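Local coordinates for probable glucarate dehydratase (Mycobacterium smegmatis str. MC2 155, PDB 3VDG), which probably dehydrates D-glucarate or a related acid sugar, as a metal-dependent lyase of the enolase superfamily, at residues V38-P43 / P374-D379; S344-G349 / D370-W375. All coordinates share one frame; numbering follows the deposited sequence.

Interaction 1. Residues V38-P43 / P374-D379; sequences VAFADP and PWRHED
The end of strand 30-41 with the turn after it (38-43) runs nearly antiparallel to 374-379; residues 40-43 and 375-378 point 155° apart, with Phe40 next to Glu378 (CA atoms 6.3 Å apart) and Asp42 next to Arg376. The backbones do not bond to each other; the carboxylate of Glu378 bridges them. Its chain, extended beyond CG, carries OE1 to the amide of Ala41, and Ala41 N donates to Glu378 OE1 over 2.8 Å, meeting that oxygen nearly along its C-O axis. A water donates to the same OE1 and to Ala41 O and accepts from His377 N, so the strand edge and the loop are tied at two points. Gln416 of helix 407-420 donates to OE2, and the three donors together would probably favour the charged carboxylate. With CG between backbone N and carbonyl carbon (chi1 51°), the Phe40 ring swings toward the loop, where its CD2 meets Arg376 CB obliquely at 3.7 Å. Farther along, Pro43 crosses Trp375 at about a right angle, its CG 3.8 Å from Trp375 CE3, while the indole NE1 bonds to Tyr172 O. The arrangement joins the N-terminal antiparallel sheet to a barrel-domain loop, an interdomain contact of the two-domain enolase fold.

Interaction 2. Residues S344-G349 / D370-W375; sequences SNSHLG and DTHWPW. With ACT (acetate ion), chain E.
The loops after strand 339-342 and after helix 349-360 meet at the C-terminal mouth of the barrel, where enolase-superfamily members place their active site. The imidazole of His372 lies against the backbone of loop 344-349: Ser346 N sits 3.6 Å above the ring, over its centre, and Asn345 C covers the same face nearer the rim. Both ring nitrogens are engaged at the edge. Ser344 OG, in the ring plane, shares a hydrogen bond of 2.8 Å with His372 ND1, and NE2 donates to the O atom of an acetate ion over 2.9 Å, at an angle of 158°. In this crystal the two bonds and the backbone over one face would hold the imidazole's rotation. The acetate, probably taken up from the crystallisation liquor, lies in a polar site lined by His372, His52 and Asn47, consistent with a small-anion position.

Farther along the loop, with CG between backbone N and carbonyl carbon (chi1 71°), the His347 ring lies across Thr371. His347 NE2 and Thr371 OG1 are hydrogen-bonded at 2.8 Å, while ND1 donates to Leu348 O in the ring plane. Thr371 OG1 also accepts from Trp373 N, closing an ST turn that leads into the 3-10 segment 373-375. In this modified TIM barrel, (beta/alpha)7-beta, one loop leads directly into helix 349-360 and the other follows it in the chain. The indole of Trp373 is set at the start of that helix: its CZ3 edge abuts Leu348 C at 3.4 Å, with Leu348 the N-cap. The His347 and Trp373 rings meet obliquely, planes 32° apart. Near the bound sodium ion, a water accepts from Ser344 N and donates to Asp370 OD2, which also forms a salt bridge with Lys214, while Asp370 OD1 pairs with Arg242.

The centres of the two interactions lie about 9 Å apart, and they share Pro374 and Trp375, so the loop between helix 349-360 and strand 388-389 serves both. Its earlier part, 370-375, meets the loop after strand 339-342, only 21 residues back; its later part, 374-379, reaches strand 30-41 of the N-terminal antiparallel sheet, 331 residues away. The contacts also touch directly: Asp379 OD1 lies 2.9 Å from Gly349 N, a probable hydrogen bond at the start of helix 349-360. Interaction 2 is the more buried and holds Asp370, whose side chain is about 5 Å from the bound sodium ion. One loop thus links the barrel mouth to the N-terminal domain.

Interaction 1. Residues V38-P43 / P374-D379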
loop_
_atom_site.group_PDB
_atom_site.type_symbol
_atom_site.label_atom_id
_atom_site.label_comp_id
_atom_site.label_asym_id
_atom_site.label_seq_id
_atom_site.Cartn_x
_atom_site.Cartn_y
_atom_site.Cartn_z
ATOM N N VAL A 38 -14.893 21.794 17.339
ATOM C CA VAL A 38 -15.772 21.427 18.441
ATOM C C VAL A 38 -14.936 21.174 19.695
ATOM O O VAL A 38 -13.721 20.970 19.604
ATOM C CB VAL A 38 -16.572 20.156 18.112
ATOM C CG1 VAL A 38 -17.463 20.409 16.892
ATOM C CG2 VAL A 38 -15.621 18.977 17.871
ATOM N N ALA A 39 -15.576 21.187 20.862
ATOM C CA ALA A 39 -14.885 20.855 22.118
ATOM C C ALA A 39 -15.818 20.008 22.961
ATOM O O ALA A 39 -17.030 20.234 22.992
ATOM C CB ALA A 39 -14.456 22.125 22.863
ATOM N N PHE A 40 -15.260 19.001 23.616
ATOM C CA PHE A 40 -16.038 18.122 24.462
ATOM C C PHE A 40 -15.282 17.866 25.768
ATOM O O PHE A 40 -14.060 17.881 25.787
ATOM C CB PHE A 40 -16.349 16.800 23.737
ATOM C CG PHE A 40 -15.137 16.119 23.148
ATOM C CD1 PHE A 40 -14.661 16.477 21.901
ATOM C CD2 PHE A 40 -14.501 15.088 23.827
ATOM C CE1 PHE A 40 -13.557 15.847 21.353
ATOM C CE2 PHE A 40 -13.390 14.453 23.278
ATOM C CZ PHE A 40 -12.921 14.837 22.038
ATOM N N ALA A 41 -16.029 17.648 26.844
ATOM C CA ALA A 41 -15.470 17.453 28.184
ATOM C C ALA A 41 -14.518 16.278 28.267
ATOM O O ALA A 41 -14.767 15.193 27.708
ATOM C CB ALA A 41 -16.579 17.289 29.218
ATOM N N ASP A 42 -13.435 16.503 29.004
ATOM C CA ASP A 42 -12.369 15.503 29.177
ATOM C C ASP A 42 -11.955 15.585 30.645
ATOM O O ASP A 42 -11.819 16.692 31.180
ATOM C CB ASP A 42 -11.170 15.905 28.310
ATOM C CG ASP A 42 -10.223 14.729 28.001
ATOM O OD1 ASP A 42 -10.619 13.550 28.173
ATOM O OD2 ASP A 42 -9.083 14.996 27.553
ATOM N N PRO A 43 -11.761 14.434 31.303
ATOM C CA PRO A 43 -11.334 14.442 32.702
ATOM C C PRO A 43 -9.847 14.797 32.852
ATOM O O PRO A 43 -9.120 14.837 31.859
ATOM C CB PRO A 43 -11.550 12.983 33.148
ATOM C CG PRO A 43 -12.327 12.324 32.044
ATOM C CD PRO A 43 -11.964 13.067 30.802
ATOM N N PRO A 374 -14.032 5.721 26.223
ATOM C CA PRO A 374 -14.688 5.752 27.540
ATOM C C PRO A 374 -14.571 7.101 28.246
ATOM O O PRO A 374 -15.366 7.406 29.130
ATOM C CB PRO A 374 -13.932 4.684 28.337
ATOM C CG PRO A 374 -13.362 3.767 27.296
ATOM C CD PRO A 374 -13.016 4.660 26.142
ATOM N N TRP A 375 -13.593 7.908 27.849
ATOM C CA TRP A 375 -13.334 9.162 28.532
ATOM C C TRP A 375 -14.183 10.293 28.059
ATOM O O TRP A 375 -14.152 11.367 28.652
ATOM C CB TRP A 375 -11.859 9.539 28.409
ATOM C CG TRP A 375 -10.986 8.496 29.068
ATOM C CD1 TRP A 375 -10.071 7.647 28.463
ATOM C CD2 TRP A 375 -10.935 8.164 30.501
ATOM N NE1 TRP A 375 -9.474 6.822 29.399
ATOM C CE2 TRP A 375 -9.944 7.102 30.645
ATOM C CE3 TRP A 375 -11.594 8.632 31.638
ATOM C CZ2 TRP A 375 -9.646 6.540 31.877
ATOM C CZ3 TRP A 375 -11.274 8.067 32.872
ATOM C CH2 TRP A 375 -10.325 7.045 32.988
ATOM N N ARG A 376 -14.935 10.104 26.983
ATOM C CA ARG A 376 -15.840 11.183 26.553
ATOM C C ARG A 376 -17.286 10.733 26.697
ATOM O O ARG A 376 -17.536 9.544 26.947
ATOM C CB ARG A 376 -15.494 11.757 25.158
ATOM C CG ARG A 376 -15.238 10.741 24.029
ATOM C CD ARG A 376 -16.510 10.295 23.323
ATOM N NE ARG A 376 -17.113 9.137 23.981
ATOM C CZ ARG A 376 -18.411 8.877 23.974
ATOM N NH1 ARG A 376 -19.252 9.682 23.332
ATOM N NH2 ARG A 376 -18.868 7.809 24.605
ATOM N N HIS A 377 -18.232 11.671 26.606
ATOM C CA HIS A 377 -19.660 11.315 26.689
ATOM C C HIS A 377 -20.484 12.190 25.774
ATOM O O HIS A 377 -21.694 12.306 25.947
ATOM C CB HIS A 377 -20.168 11.430 28.121
ATOM C CG HIS A 377 -20.008 12.810 28.701
ATOM N ND1 HIS A 377 -18.921 13.174 29.415
ATOM C CD2 HIS A 377 -20.818 13.943 28.610
ATOM C CE1 HIS A 377 -19.033 14.472 29.771
ATOM N NE2 HIS A 377 -20.195 14.939 29.281
ATOM N N GLU A 378 -19.823 12.832 24.813
ATOM C CA GLU A 378 -20.472 13.683 23.806
ATOM C C GLU A 378 -20.056 13.197 22.413
ATOM O O GLU A 378 -19.072 12.465 22.274
ATOM C CB GLU A 378 -20.073 15.154 23.998
ATOM C CG GLU A 378 -20.591 15.760 25.318
ATOM C CD GLU A 378 -19.763 16.938 25.834
ATOM O OE1 GLU A 378 -18.581 16.742 26.207
ATOM O OE2 GLU A 378 -20.302 18.068 25.892
ATOM N N ASP A 379 -20.809 13.582 21.386
ATOM C CA ASP A 379 -20.477 13.169 20.019
ATOM C C ASP A 379 -21.162 14.086 19.019
ATOM O O ASP A 379 -22.078 14.851 19.384
ATOM C CB ASP A 379 -20.860 11.703 19.774
ATOM C CG ASP A 379 -20.048 11.061 18.629
ATOM O OD1 ASP A 379 -19.344 11.775 17.885
ATOM O OD2 ASP A 379 -20.120 9.839 18.465
HETATM O O HOH W 1 -17.342 14.412 26.539
#

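Interaction 2. Residues S344-G349 / D370-W375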
loop_
_atom_site.group_PDB
_atom_site.type_symbol
_atom_site.label_atom_id
_atom_site.label_comp_id
_atom_site.label_asym_id
_atom_site.label_seq_id
_atom_site.Cartn_x
_atom_site.Cartn_y
_atom_site.Cartn_z
ATOM N N SER A 344 -4.342 6.206 19.383
ATOM C CA SER A 344 -5.479 7.120 19.347
ATOM C C SER A 344 -5.219 8.360 20.191
ATOM O O SER A 344 -4.323 8.369 21.041
ATOM C CB SER A 344 -6.776 6.424 19.769
ATOM O OG SER A 344 -6.979 6.498 21.147
ATOM N N ASN A 345 -5.962 9.415 19.898
ATOM C CA ASN A 345 -6.018 10.593 20.752
ATOM C C ASN A 345 -7.488 10.845 21.029
ATOM O O ASN A 345 -8.352 10.266 20.364
ATOM C CB ASN A 345 -5.434 11.799 20.031
ATOM C CG ASN A 345 -3.911 11.777 19.980
ATOM O OD1 ASN A 345 -3.327 11.747 18.904
ATOM N ND2 ASN A 345 -3.266 11.785 21.147
ATOM N N SER A 346 -7.786 11.699 22.003
ATOM C CA SER A 346 -9.182 12.043 22.271
ATOM C C SER A 346 -9.905 12.291 20.941
ATOM O O SER A 346 -9.458 13.114 20.161
ATOM C CB SER A 346 -9.236 13.312 23.118
ATOM O OG SER A 346 -8.438 13.156 24.279
ATOM N N HIS A 347 -11.026 11.601 20.699
ATOM C CA HIS A 347 -11.685 11.638 19.386
ATOM C C HIS A 347 -13.162 11.331 19.506
ATOM O O HIS A 347 -13.628 10.831 20.527
ATOM C CB HIS A 347 -11.027 10.619 18.453
ATOM C CG HIS A 347 -11.337 9.180 18.816
ATOM N ND1 HIS A 347 -12.488 8.565 18.452
ATOM C CD2 HIS A 347 -10.609 8.242 19.555
ATOM C CE1 HIS A 347 -12.492 7.301 18.934
ATOM N NE2 HIS A 347 -11.343 7.107 19.607
ATOM N N LEU A 348 -13.902 11.608 18.447
ATOM C CA LEU A 348 -15.359 11.421 18.434
ATOM C C LEU A 348 -15.745 10.354 17.409
ATOM O O LEU A 348 -14.905 9.561 16.997
ATOM C CB LEU A 348 -16.038 12.758 18.146
ATOM C CG LEU A 348 -15.761 13.802 19.237
ATOM C CD1 LEU A 348 -16.414 15.159 18.954
ATOM C CD2 LEU A 348 -16.185 13.260 20.603
ATOM N N GLY A 349 -17.005 10.329 16.998
ATOM C CA GLY A 349 -17.538 9.194 16.237
ATOM C C GLY A 349 -17.150 9.064 14.763
ATOM O O GLY A 349 -17.199 7.964 14.190
ATOM N N ASP A 370 -6.160 0.966 20.400
ATOM C CA ASP A 370 -6.405 1.974 21.438
ATOM C C ASP A 370 -7.621 2.836 21.085
ATOM O O ASP A 370 -7.880 3.108 19.913
ATOM C CB ASP A 370 -5.191 2.901 21.559
ATOM C CG ASP A 370 -3.955 2.197 22.155
ATOM O OD1 ASP A 370 -4.084 1.078 22.683
ATOM O OD2 ASP A 370 -2.862 2.795 22.110
ATOM N N THR A 371 -8.361 3.277 22.098
ATOM C CA THR A 371 -9.344 4.343 21.904
ATOM C C THR A 371 -9.494 5.099 23.219
ATOM O O THR A 371 -9.313 4.522 24.287
ATOM C CB THR A 371 -10.724 3.797 21.480
ATOM O OG1 THR A 371 -11.653 4.885 21.332
ATOM C CG2 THR A 371 -11.258 2.811 22.531
ATOM N N HIS A 372 -9.794 6.389 23.123
ATOM C CA HIS A 372 -10.095 7.223 24.292
ATOM C C HIS A 372 -11.581 7.263 24.523
ATOM O O HIS A 372 -12.069 8.008 25.364
ATOM C CB HIS A 372 -9.609 8.646 24.050
ATOM C CG HIS A 372 -8.116 8.814 24.170
ATOM N ND1 HIS A 372 -7.247 8.237 23.315
ATOM C CD2 HIS A 372 -7.349 9.519 25.092
ATOM C CE1 HIS A 372 -5.986 8.567 23.663
ATOM N NE2 HIS A 372 -6.052 9.353 24.750
ATOM N N TRP A 373 -12.329 6.442 23.790
ATOM C CA TRP A 373 -13.807 6.479 23.883
ATOM C C TRP A 373 -14.446 6.575 25.266
ATOM O O TRP A 373 -15.362 7.375 25.470
ATOM C CB TRP A 373 -14.413 5.300 23.135
ATOM C CG TRP A 373 -15.836 5.548 22.706
ATOM C CD1 TRP A 373 -16.992 4.940 23.188
ATOM C CD2 TRP A 373 -16.297 6.480 21.665
ATOM N NE1 TRP A 373 -18.108 5.427 22.540
ATOM C CE2 TRP A 373 -17.760 6.346 21.612
ATOM C CE3 TRP A 373 -15.665 7.367 20.796
ATOM C CZ2 TRP A 373 -18.531 7.077 20.730
ATOM C CZ3 TRP A 373 -16.464 8.107 19.913
ATOM C CH2 TRP A 373 -17.861 7.960 19.883
ATOM N N PRO A 374 -14.032 5.721 26.223
ATOM C CA PRO A 374 -14.688 5.752 27.540
ATOM C C PRO A 374 -14.571 7.101 28.246
ATOM O O PRO A 374 -15.366 7.406 29.130
ATOM C CB PRO A 374 -13.932 4.684 28.337
ATOM C CG PRO A 374 -13.362 3.767 27.296
ATOM C CD PRO A 374 -13.016 4.660 26.142
ATOM N N TRP A 375 -13.593 7.908 27.849
ATOM C CA TRP A 375 -13.334 9.162 28.532
ATOM C C TRP A 375 -14.183 10.293 28.059
ATOM O O TRP A 375 -14.152 11.367 28.652
ATOM C CB TRP A 375 -11.859 9.539 28.409
ATOM C CG TRP A 375 -10.986 8.496 29.068
ATOM C CD1 TRP A 375 -10.071 7.647 28.463
ATOM C CD2 TRP A 375 -10.935 8.164 30.501
ATOM N NE1 TRP A 375 -9.474 6.822 29.399
ATOM C CE2 TRP A 375 -9.944 7.102 30.645
ATOM C CE3 TRP A 375 -11.594 8.632 31.638
ATOM C CZ2 TRP A 375 -9.646 6.540 31.877
ATOM C CZ3 TRP A 375 -11.274 8.067 32.872
ATOM C CH2 TRP A 375 -10.325 7.045 32.988
HETATM C C ACT E . -2.712 11.092 26.046
HETATM O O ACT E . -3.898 11.016 25.627
HETATM O OXT ACT E . -2.409 11.849 26.994
HETATM C CH3 ACT E . -1.622 10.269 25.415
HETATM O O HOH W 2 -2.936 5.485 21.877
#